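PDB 6TGS: protein NBR1 homolog from Arabidopsis thaliana, which is degraded in the vacuole by autophagy and probably acts as a receptor for ubiquitinated proteins, represented here by its PB1 domain. Local coordinates for residues F21-P24 with Q30-L33; L56-A61 with Q80-L85. The protein carries 3 engineered substitutions. All coordinates share one frame; numbering follows the deposited sequence. Where two conformers were deposited one is given.

Contact 1 of 2, residues F21-P24 with Q30-L33; sequences FRVP and QLDL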
# COMPACT_ATOMS: atom_id res chain seq x y z
N PHE A 21 7.93 4.54 -3.20
CA PHE A 21 7.92 5.70 -2.32
C PHE A 21 8.03 5.21 -0.88
O PHE A 21 7.94 4.01 -0.61
CB PHE A 21 6.67 6.58 -2.52
CG PHE A 21 5.38 5.85 -2.33
CD1 PHE A 21 4.77 5.21 -3.39
CD2 PHE A 21 4.74 5.85 -1.09
CE1 PHE A 21 3.56 4.56 -3.23
CE2 PHE A 21 3.52 5.20 -0.93
CZ PHE A 21 2.94 4.55 -2.00
N ARG A 22 8.25 6.13 0.05
CA ARG A 22 8.41 5.74 1.44
C ARG A 22 7.34 6.40 2.29
O ARG A 22 6.94 7.54 2.05
CB ARG A 22 9.81 6.12 1.96
CG ARG A 22 10.94 5.49 1.17
CD ARG A 22 12.21 5.38 2.00
NE ARG A 22 12.59 6.65 2.61
CZ ARG A 22 13.36 6.75 3.69
NH1 ARG A 22 13.83 5.66 4.28
NH2 ARG A 22 13.65 7.95 4.18
N VAL A 23 6.90 5.67 3.32
CA VAL A 23 5.81 6.09 4.17
C VAL A 23 6.35 6.20 5.59
O VAL A 23 6.86 5.22 6.13
CB VAL A 23 4.62 5.12 4.13
CG1 VAL A 23 3.57 5.56 5.12
CG2 VAL A 23 4.04 5.06 2.72
N PRO A 24 6.26 7.37 6.23
CA PRO A 24 6.75 7.49 7.61
C PRO A 24 5.92 6.66 8.57
O PRO A 24 4.73 6.42 8.37
CB PRO A 24 6.61 8.99 7.90
CG PRO A 24 5.56 9.47 6.94
CD PRO A 24 5.75 8.64 5.70
N GLN A 30 3.00 2.43 13.82
CA GLN A 30 1.83 2.62 12.93
C GLN A 30 2.23 3.48 11.73
O GLN A 30 2.96 4.46 11.92
CB GLN A 30 0.78 3.43 13.69
CG GLN A 30 -0.30 2.60 14.36
CD GLN A 30 -1.49 3.48 14.65
OE1 GLN A 30 -1.69 3.94 15.77
NE2 GLN A 30 -2.29 3.72 13.62
N LEU A 31 1.72 3.14 10.54
CA LEU A 31 2.00 3.95 9.32
C LEU A 31 1.39 5.34 9.47
O LEU A 31 0.23 5.40 9.89
CB LEU A 31 1.45 3.21 8.10
CG LEU A 31 2.26 2.02 7.61
CD1 LEU A 31 1.63 1.41 6.37
CD2 LEU A 31 3.70 2.42 7.33
N ASP A 32 1.98 6.31 9.05
CA ASP A 32 1.35 7.63 8.95
C ASP A 32 0.67 7.77 7.58
O ASP A 32 1.02 8.61 6.76
CB ASP A 32 2.38 8.73 9.18
CG ASP A 32 1.75 10.07 9.49
OD1 ASP A 32 0.50 10.17 9.45
OD2 ASP A 32 2.49 11.03 9.78
N LEU A 33 -0.32 6.90 7.36
CA LEU A 33 -1.04 6.85 6.10
C LEU A 33 -2.30 6.02 6.27
O LEU A 33 -2.28 4.99 6.94
CB LEU A 33 -0.16 6.26 4.98
CG LEU A 33 -0.63 6.48 3.54
CD1 LEU A 33 -0.59 7.95 3.17
CD2 LEU A 33 0.22 5.68 2.58

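Contact 2 of 2, residues L56-A61 with Q80-L85; sequences LTYSAA and QRLKFL. Engineered in segment 56-61: Ala60 (natural residue Asp), Ala61 (natural residue Glu).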
# COMPACT_ATOMS: atom_id res chain seq x y z
N LEU A 56 -6.15 -3.42 -4.62
CA LEU A 56 -4.80 -3.24 -4.11
C LEU A 56 -4.44 -4.49 -3.32
O LEU A 56 -5.06 -4.76 -2.29
CB LEU A 56 -4.72 -1.99 -3.23
CG LEU A 56 -5.25 -0.71 -3.90
CD1 LEU A 56 -5.17 0.49 -2.94
CD2 LEU A 56 -4.48 -0.46 -5.17
N THR A 57 -3.49 -5.28 -3.83
CA THR A 57 -3.18 -6.57 -3.21
C THR A 57 -1.69 -6.71 -2.96
O THR A 57 -0.87 -6.13 -3.68
CB THR A 57 -3.65 -7.75 -4.09
OG1 THR A 57 -3.12 -7.63 -5.42
CG2 THR A 57 -5.18 -7.79 -4.14
N TYR A 58 -1.33 -7.49 -1.94
CA TYR A 58 0.05 -7.93 -1.79
C TYR A 58 0.07 -9.41 -1.45
O TYR A 58 -0.92 -9.97 -0.99
CB TYR A 58 0.81 -7.13 -0.73
CG TYR A 58 0.40 -7.29 0.72
CD1 TYR A 58 1.03 -8.22 1.55
CD2 TYR A 58 -0.57 -6.45 1.29
CE1 TYR A 58 0.70 -8.32 2.90
CE2 TYR A 58 -0.90 -6.54 2.62
CZ TYR A 58 -0.27 -7.49 3.42
OH TYR A 58 -0.61 -7.59 4.76
N SER A 59 1.21 -10.06 -1.73
CA SER A 59 1.37 -11.49 -1.44
C SER A 59 2.09 -11.66 -0.11
O SER A 59 3.22 -11.19 0.06
CB SER A 59 2.12 -12.22 -2.56
OG SER A 59 1.53 -11.98 -3.82
N ALA A 60 1.45 -12.37 0.81
CA ALA A 60 1.98 -12.56 2.15
C ALA A 60 2.97 -13.72 2.16
O ALA A 60 3.11 -14.47 1.19
CB ALA A 60 0.83 -12.81 3.13
N ALA A 61 3.69 -13.85 3.28
CA ALA A 61 4.71 -14.88 3.39
C ALA A 61 4.13 -16.29 3.40
O ALA A 61 4.86 -17.24 3.08
CB ALA A 61 5.56 -14.65 4.64
N GLN A 80 2.26 -6.25 11.79
CA GLN A 80 3.06 -7.43 11.36
C GLN A 80 4.56 -7.12 11.15
O GLN A 80 5.29 -7.99 10.69
CB GLN A 80 2.48 -8.07 10.09
CG GLN A 80 1.18 -8.83 10.30
CD GLN A 80 0.58 -9.31 9.01
OE1 GLN A 80 0.40 -8.55 8.06
NE2 GLN A 80 0.25 -10.59 8.95
N ARG A 81 4.97 -5.88 11.42
CA ARG A 81 6.38 -5.48 11.29
C ARG A 81 6.93 -5.71 9.88
O ARG A 81 8.09 -6.05 9.77
CB ARG A 81 7.22 -6.11 12.39
CG ARG A 81 6.85 -5.67 13.80
CD ARG A 81 7.81 -6.32 14.77
NE ARG A 81 7.34 -6.27 16.14
CZ ARG A 81 7.67 -5.34 17.02
NH1 ARG A 81 8.50 -4.36 16.68
NH2 ARG A 81 7.18 -5.39 18.25
N LEU A 82 6.11 -5.54 8.85
CA LEU A 82 6.67 -5.54 7.48
C LEU A 82 7.52 -4.27 7.30
O LEU A 82 7.10 -3.22 7.80
CB LEU A 82 5.53 -5.61 6.45
CG LEU A 82 4.52 -6.73 6.66
CD1 LEU A 82 3.61 -6.87 5.46
CD2 LEU A 82 5.23 -8.05 6.95
N LYS A 83 8.61 -4.38 6.56
CA LYS A 83 9.46 -3.20 6.27
C LYS A 83 9.41 -2.88 4.78
O LYS A 83 9.78 -1.77 4.40
CB LYS A 83 10.92 -3.58 6.53
CG LYS A 83 11.91 -2.44 6.34
CD LYS A 83 13.36 -2.87 6.36
CE LYS A 83 14.32 -1.71 6.24
NZ LYS A 83 14.30 -0.85 7.45
N PHE A 84 8.93 -3.59 3.96
CA PHE A 84 8.71 -3.67 2.50
C PHE A 84 7.30 -4.18 2.25
O PHE A 84 6.89 -5.14 2.88
CB PHE A 84 9.80 -4.49 1.82
CG PHE A 84 9.62 -4.67 0.34
CD1 PHE A 84 9.44 -3.58 -0.49
CD2 PHE A 84 9.65 -5.93 -0.23
CE1 PHE A 84 9.27 -3.74 -1.85
CE2 PHE A 84 9.48 -6.10 -1.59
CZ PHE A 84 9.30 -5.00 -2.40
N LEU A 85 6.71 -3.27 1.37
CA LEU A 85 5.39 -3.69 0.88
C LEU A 85 5.35 -3.52 -0.63
O LEU A 85 5.59 -2.44 -1.10
CB LEU A 85 4.33 -2.84 1.57
CG LEU A 85 2.89 -3.13 1.18
CD1 LEU A 85 2.52 -4.55 1.55
CD2 LEU A 85 1.97 -2.15 1.87

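Contact 1 of 2, residues F21-P24 with Q30-L33
Val23 is the last residue of strand 17-23 and Pro24 the first beyond it, and the chain comes back to them after a short loop with Leu31, Asp32 and Leu33. Val23 contributes most of the apolar contact. With CG1 lying anti to the backbone N (chi1 175°), that methyl reaches between two leucines: it comes within 3.8 Å of Leu31 CD2 and equally near Leu33 CB. The valine side chain crosses both leucines at about a right angle, so the contact is made by single methyl and methylene groups, not by chains lying alongside one another. The other branch, Val23 CG2, comes near Leu33 CD2, a contact that is doubtful, since Leu33 is modelled in two conformers.

Pro24 works mainly through its backbone. Its carbonyl O accepts a hydrogen bond from Asp32 N, 2.8 Å long and nearly straight at the hydrogen (167°). The C=O...N angle is 155°, with the donor tilted somewhat from the carbonyl plane. The aspartate's own CB sits 3.4 Å from that same Pro24 O and 4.0 Å from Pro24 CG, so the proline ring packs against the root of the Asp32 side chain. Asp32 is the centre of an inverse gamma turn, closed by a weak bond from Leu33 N to Leu31 O. The turn redirects the backbone just before the helix 35-46, and the bond to Pro24 ties it to the residue that follows the strand.

In this ubiquitin-like beta-grasp fold the contact closes the loop leading from the N-terminal hairpin to its helix. Val23 also packs on Val10 of strand 8-14, Leu33 reaches Leu38 of helix 35-46, and Leu31 touches both Leu8 of strand 8-14 and Thr78 of helix 71-79.

Contact 2 of 2, residues L56-A61 with Q80-L85
Tyr58 holds CG between its backbone N and carbonyl carbon (chi1 68°), while Leu85 sets CG anti to the backbone N (chi1 180°); the two torsions bring a leucine methyl over the tyrosine ring. The strands 55-59 and 84-90 are antiparallel neighbours in the PB1 domain's ubiquitin-like beta-grasp sheet, but here no hydrogen bond joins the segments and side chains make the contact. Leu85 CD1 forms a CH-pi contact, 3.8 Å from the centroid of the Tyr58 ring and 22° off its normal, displaced toward the CG side, where CD1 to Tyr58 CG is 3.6 Å. A Schellman motif ends the helix 71-79, with Arg81 leaving the helical conformation, and the chain then turns so that Leu82 meets the same ring. Val77 of that helix touches Tyr58, Leu82 and Leu85 alike. An alanine in place of Tyr58 would remove the ring and is likely to leave the methyls of Leu85 and Leu82 without the aromatic surface they rest on, opening a gap beside Val77. The phenol OH makes a weak hydrogen bond to a bound glycerol, probably from the crystallisation liquor. Leu82 approaches from the direction opposite to the tyrosine, its CD1 stopping 4.1 Å from Tyr58 CE1.

How the contacts relate
Contact 1 is complete in the chain before contact 2 begins; about 13 Å separates their centres and about 6 Å their nearest atoms. One mixed sheet serves both, its strands ordered 17-23, 8-14, 84-90, 55-59, 65-67. Contact 1 sits at strand 17-23, an edge strand of the sheet within this chain, and contact 2 spans the neighbours 84-90 and 55-59. Strand 8-14 lies between the two, while helix 71-79 touches both contacts through its side chains. Contact 1 joins the loop before helix 35-46 to the edge of the sheet; contact 2 joins two neighbouring strands and the turn after helix 71-79. Both belong to the PB1 domain, the part of the protein that mediates homodimerization.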